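Local coordinates for stomatin operon partner protein (Pyrococcus horikoshii OT3, PDB 3WWV) that is the C-terminal OB-fold domain of a membrane-bound serine protease that cleaves preferentially near hydrophobic or aromatic residues and can degrade a stomatin homolog in vitro, at residues G15-V18 and E19-P23; K28-G31 and E32-A36. One frame throughout, in Å; residues are numbered along the deposited sequence.

Overall arrangement
Both interactions are local and lie in series along one small OB-fold domain, their centres about 10 Å apart. Interaction 1 runs from strand 14-19 into the loop before strand 24-29. Interaction 2 is the tight turn that joins strand 24-29 to strand 32-38. The first is apolar and rests on two buried side chains, Val17 and Leu21. The second sits mostly at the surface and is held by backbone hydrogen bonds and charged groups, with buried Val29 and Trp34 beneath. They meet where strands 14-19 and 24-29 pair: Val18 CG1 packs 3.8 Å from Lys28 CB, and Thr16 O probably accepts a hydrogen bond from Lys28 N.

Interaction 1: G15-V18 and E19-P23; sequences GTVV and EELNP
With chi1 at 178°, Val17 sets CG1 opposite its backbone N and beside its carbonyl carbon, and this methyl points at the chain that follows. Leu21 places CG anti to its own carbonyl carbon (chi1 -84°) and brings CD1 back to meet it. Val17 CG1 and Leu21 CD1 are 3.7 Å apart. The other methyl, Val17 CG2, is a little farther from Leu21 CD1, at 4.1 Å. Leu21 therefore presents one methyl to both branches of the valine, and the two side chains cross at a slant. Val17 CG1 also lies against the backbone between them, 3.4 Å from Glu19 O and 3.7 Å from Glu20 N. The contact is apolar, and no hydrogen bond joins the two segments. Ile44 touches both Val17 and Leu21, and Ile27 of strand 24-29 adds to the cover over Leu21.

The chain turns a corner at Val18. The side chains of Val18 and Glu19 both touch Met26, and the backbone of Val18 is hydrogen-bonded to that residue. The carboxylate of Glu19 is carried outward on an extended chain, in keeping with its exposed position. Two successive residues, Val18 and Glu19, thus face the single residue Met26 on the neighbouring strand, the arrangement of a classic beta bulge in the first strand of the OB fold.

Interaction 2: K28-G31 and E32-A36; sequences KVRG and ELWKA
A type II' beta turn from Val29 to Glu32 closes the hairpin of strands 24-29 and 32-38, and Val29 and Glu32 form its last hydrogen-bonded pair. Val29 N donates to Glu32 O at 2.9 Å, and Glu32 N returns a bond to Val29 O at 3.1 Å. Arg30 and Gly31 occupy the two corners of the turn.

On one face, the extended chain of Lys28 bends at its last torsion (chi4 68°). Lys28 NZ there donates a hydrogen bond to Gly31 O at 3.0 Å, from 42° out of the carbonyl plane, and lies 4.0 Å from Leu33 CD2. On the other face, Val29 CB approaches Trp34 CD1 at 4.4 Å. Met10 of helix 7-10 and Leu60 of strand 59-64 touch both of these residues.

Arg30 and Glu32 run side by side in the same direction, off the turn. The guanidinium and carboxylate planes are 35° apart. Trp34 NE1 lies at the guanidinium edge, near its plane. The salt bridge is made by a single nitrogen, with Arg30 NH2 2.6 Å from Glu32 OE2.

Interaction 1: G15-V18 and E19-P23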
loop_
_atom_site.group_PDB
_atom_site.type_symbol
_atom_site.label_atom_id
_atom_site.label_comp_id
_atom_site.label_asym_id
_atom_site.label_seq_id
_atom_site.Cartn_x
_atom_site.Cartn_y
_atom_site.Cartn_z
ATOM N N GLY A 15 2.378 -10.260 0.935
ATOM C CA GLY A 15 1.892 -11.557 1.377
ATOM C C GLY A 15 1.442 -12.417 0.209
ATOM O O GLY A 15 1.535 -12.017 -0.959
ATOM N N THR A 16 0.952 -13.609 0.521
ATOM C CA THR A 16 0.508 -14.531 -0.507
ATOM C C THR A 16 -0.877 -14.982 -0.118
ATOM O O THR A 16 -1.126 -15.279 1.054
ATOM C CB THR A 16 1.455 -15.735 -0.596
ATOM O OG1 THR A 16 2.804 -15.262 -0.673
ATOM C CG2 THR A 16 1.161 -16.586 -1.827
ATOM N N VAL A 17 -1.789 -14.994 -1.087
ATOM C CA VAL A 17 -3.139 -15.478 -0.841
ATOM C C VAL A 17 -3.066 -16.978 -0.560
ATOM O O VAL A 17 -2.481 -17.729 -1.343
ATOM C CB VAL A 17 -4.086 -15.212 -2.032
ATOM C CG1 VAL A 17 -5.476 -15.772 -1.742
ATOM C CG2 VAL A 17 -4.160 -13.722 -2.368
ATOM N N VAL A 18 -3.644 -17.396 0.567
ATOM C CA VAL A 18 -3.743 -18.810 0.924
ATOM C C VAL A 18 -5.182 -19.311 0.774
ATOM O O VAL A 18 -5.416 -20.492 0.526
ATOM C CB VAL A 18 -3.140 -19.117 2.320
ATOM C CG1 VAL A 18 -1.639 -18.858 2.312
ATOM C CG2 VAL A 18 -3.777 -18.266 3.407
ATOM N N GLU A 19 -6.141 -18.396 0.885
ATOM C CA GLU A 19 -7.531 -18.691 0.564
ATOM C C GLU A 19 -8.115 -17.529 -0.245
ATOM O O GLU A 19 -8.170 -16.398 0.242
ATOM C CB GLU A 19 -8.344 -18.934 1.841
ATOM C CG GLU A 19 -9.827 -19.143 1.596
ATOM C CD GLU A 19 -10.603 -19.365 2.879
ATOM O OE1 GLU A 19 -10.655 -20.520 3.353
ATOM O OE2 GLU A 19 -11.167 -18.389 3.410
ATOM N N GLU A 20 -8.550 -17.827 -1.470
ATOM C CA GLU A 20 -9.001 -16.821 -2.447
ATOM C C GLU A 20 -9.742 -15.640 -1.828
ATOM O O GLU A 20 -10.670 -15.822 -1.030
ATOM C CB GLU A 20 -9.861 -17.462 -3.547
ATOM C CG GLU A 20 -10.237 -16.521 -4.681
ATOM C CD GLU A 20 -11.072 -17.195 -5.757
ATOM O OE1 GLU A 20 -12.262 -17.508 -5.503
ATOM O OE2 GLU A 20 -10.538 -17.390 -6.874
ATOM N N LEU A 21 -9.314 -14.440 -2.221
ATOM C CA LEU A 21 -9.964 -13.189 -1.837
ATOM C C LEU A 21 -11.095 -12.886 -2.805
ATOM O O LEU A 21 -10.851 -12.504 -3.946
ATOM C CB LEU A 21 -8.948 -12.043 -1.847
ATOM C CG LEU A 21 -8.066 -11.821 -0.624
ATOM C CD1 LEU A 21 -7.460 -13.100 -0.067
ATOM C CD2 LEU A 21 -6.984 -10.830 -0.976
ATOM N N ASN A 22 -12.332 -13.057 -2.351
ATOM C CA ASN A 22 -13.481 -12.939 -3.249
ATOM C C ASN A 22 -14.697 -12.144 -2.747
ATOM O O ASN A 22 -15.809 -12.641 -2.854
ATOM C CB ASN A 22 -13.931 -14.342 -3.674
ATOM C CG ASN A 22 -14.166 -15.268 -2.485
ATOM O OD1 ASN A 22 -13.741 -16.427 -2.498
ATOM N ND2 ASN A 22 -14.840 -14.762 -1.449
ATOM N N PRO A 23 -14.505 -10.905 -2.223
ATOM C CA PRO A 23 -13.280 -10.113 -2.052
ATOM C C PRO A 23 -12.558 -10.422 -0.733
ATOM O O PRO A 23 -11.413 -10.001 -0.551
ATOM C CB PRO A 23 -13.803 -8.673 -2.051
ATOM C CG PRO A 23 -15.162 -8.775 -1.450
ATOM C CD PRO A 23 -15.691 -10.160 -1.742
#

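Interaction 2: K28-G31 and E32-A36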
loop_
_atom_site.group_PDB
_atom_site.type_symbol
_atom_site.label_atom_id
_atom_site.label_comp_id
_atom_site.label_asym_id
_atom_site.label_seq_id
_atom_site.Cartn_x
_atom_site.Cartn_y
_atom_site.Cartn_z
ATOM N N LYS A 28 -1.148 -15.075 3.892
ATOM C CA LYS A 28 -0.007 -15.304 4.750
ATOM C C LYS A 28 0.948 -14.124 4.618
ATOM O O LYS A 28 1.400 -13.806 3.522
ATOM C CB LYS A 28 0.682 -16.620 4.394
ATOM C CG LYS A 28 1.407 -17.260 5.571
ATOM C CD LYS A 28 1.843 -18.683 5.241
ATOM C CE LYS A 28 2.435 -19.388 6.454
ATOM N NZ LYS A 28 1.406 -19.664 7.499
ATOM N N VAL A 29 1.212 -13.448 5.729
ATOM C CA VAL A 29 2.176 -12.357 5.745
ATOM C C VAL A 29 3.179 -12.639 6.844
ATOM O O VAL A 29 2.797 -12.808 8.006
ATOM C CB VAL A 29 1.524 -10.977 5.962
ATOM C CG1 VAL A 29 2.588 -9.908 6.150
ATOM C CG2 VAL A 29 0.650 -10.611 4.780
ATOM N N ARG A 30 4.460 -12.652 6.459
ATOM C CA ARG A 30 5.549 -13.208 7.264
ATOM C C ARG A 30 5.219 -14.692 7.483
ATOM O O ARG A 30 5.063 -15.438 6.511
ATOM C CB ARG A 30 5.749 -12.427 8.575
ATOM C CG ARG A 30 6.101 -10.956 8.370
ATOM C CD ARG A 30 5.908 -10.132 9.639
ATOM N NE ARG A 30 4.514 -10.108 10.094
ATOM C CZ ARG A 30 4.040 -9.336 11.073
ATOM N NH1 ARG A 30 4.832 -8.496 11.731
ATOM N NH2 ARG A 30 2.760 -9.401 11.395
ATOM N N GLY A 31 5.078 -15.122 8.729
ATOM C CA GLY A 31 4.672 -16.495 8.977
ATOM C C GLY A 31 3.206 -16.612 9.342
ATOM O O GLY A 31 2.670 -17.716 9.400
ATOM N N GLU A 32 2.564 -15.468 9.576
ATOM C CA GLU A 32 1.220 -15.408 10.151
ATOM C C GLU A 32 0.109 -15.502 9.119
ATOM O O GLU A 32 0.198 -14.927 8.030
ATOM C CB GLU A 32 1.018 -14.091 10.913
ATOM C CG GLU A 32 1.834 -13.893 12.180
ATOM C CD GLU A 32 1.459 -12.594 12.886
ATOM O OE1 GLU A 32 0.450 -12.579 13.638
ATOM O OE2 GLU A 32 2.169 -11.580 12.683
ATOM N N LEU A 33 -0.959 -16.199 9.492
ATOM C CA LEU A 33 -2.192 -16.170 8.723
ATOM C C LEU A 33 -3.017 -14.959 9.130
ATOM O O LEU A 33 -3.193 -14.694 10.322
ATOM C CB LEU A 33 -3.009 -17.431 8.954
ATOM C CG LEU A 33 -2.538 -18.760 8.373
ATOM C CD1 LEU A 33 -3.555 -19.828 8.752
ATOM C CD2 LEU A 33 -2.373 -18.682 6.863
ATOM N N TRP A 34 -3.527 -14.234 8.134
ATOM C CA TRP A 34 -4.399 -13.085 8.361
ATOM C C TRP A 34 -5.670 -13.125 7.514
ATOM O O TRP A 34 -5.654 -13.592 6.374
ATOM C CB TRP A 34 -3.657 -11.797 8.027
ATOM C CG TRP A 34 -2.691 -11.359 9.049
ATOM C CD1 TRP A 34 -1.409 -11.788 9.204
ATOM C CD2 TRP A 34 -2.909 -10.360 10.053
ATOM N NE1 TRP A 34 -0.817 -11.130 10.251
ATOM C CE2 TRP A 34 -1.717 -10.250 10.793
ATOM C CE3 TRP A 34 -4.003 -9.557 10.405
ATOM C CZ2 TRP A 34 -1.584 -9.364 11.872
ATOM C CZ3 TRP A 34 -3.871 -8.673 11.469
ATOM C CH2 TRP A 34 -2.671 -8.585 12.191
ATOM N N LYS A 35 -6.765 -12.615 8.080
ATOM C CA LYS A 35 -7.950 -12.299 7.305
ATOM C C LYS A 35 -7.577 -11.129 6.411
ATOM O O LYS A 35 -6.840 -10.233 6.830
ATOM C CB LYS A 35 -9.109 -11.901 8.210
ATOM C CG LYS A 35 -9.786 -13.046 8.938
ATOM C CD LYS A 35 -10.916 -12.530 9.821
ATOM C CE LYS A 35 -11.915 -13.636 10.138
ATOM N NZ LYS A 35 -13.325 -13.138 10.140
ATOM N N ALA A 36 -8.072 -11.141 5.177
ATOM C CA ALA A 36 -7.745 -10.095 4.218
ATOM C C ALA A 36 -8.905 -9.824 3.274
ATOM O O ALA A 36 -9.777 -10.680 3.081
ATOM C CB ALA A 36 -6.482 -10.447 3.435
#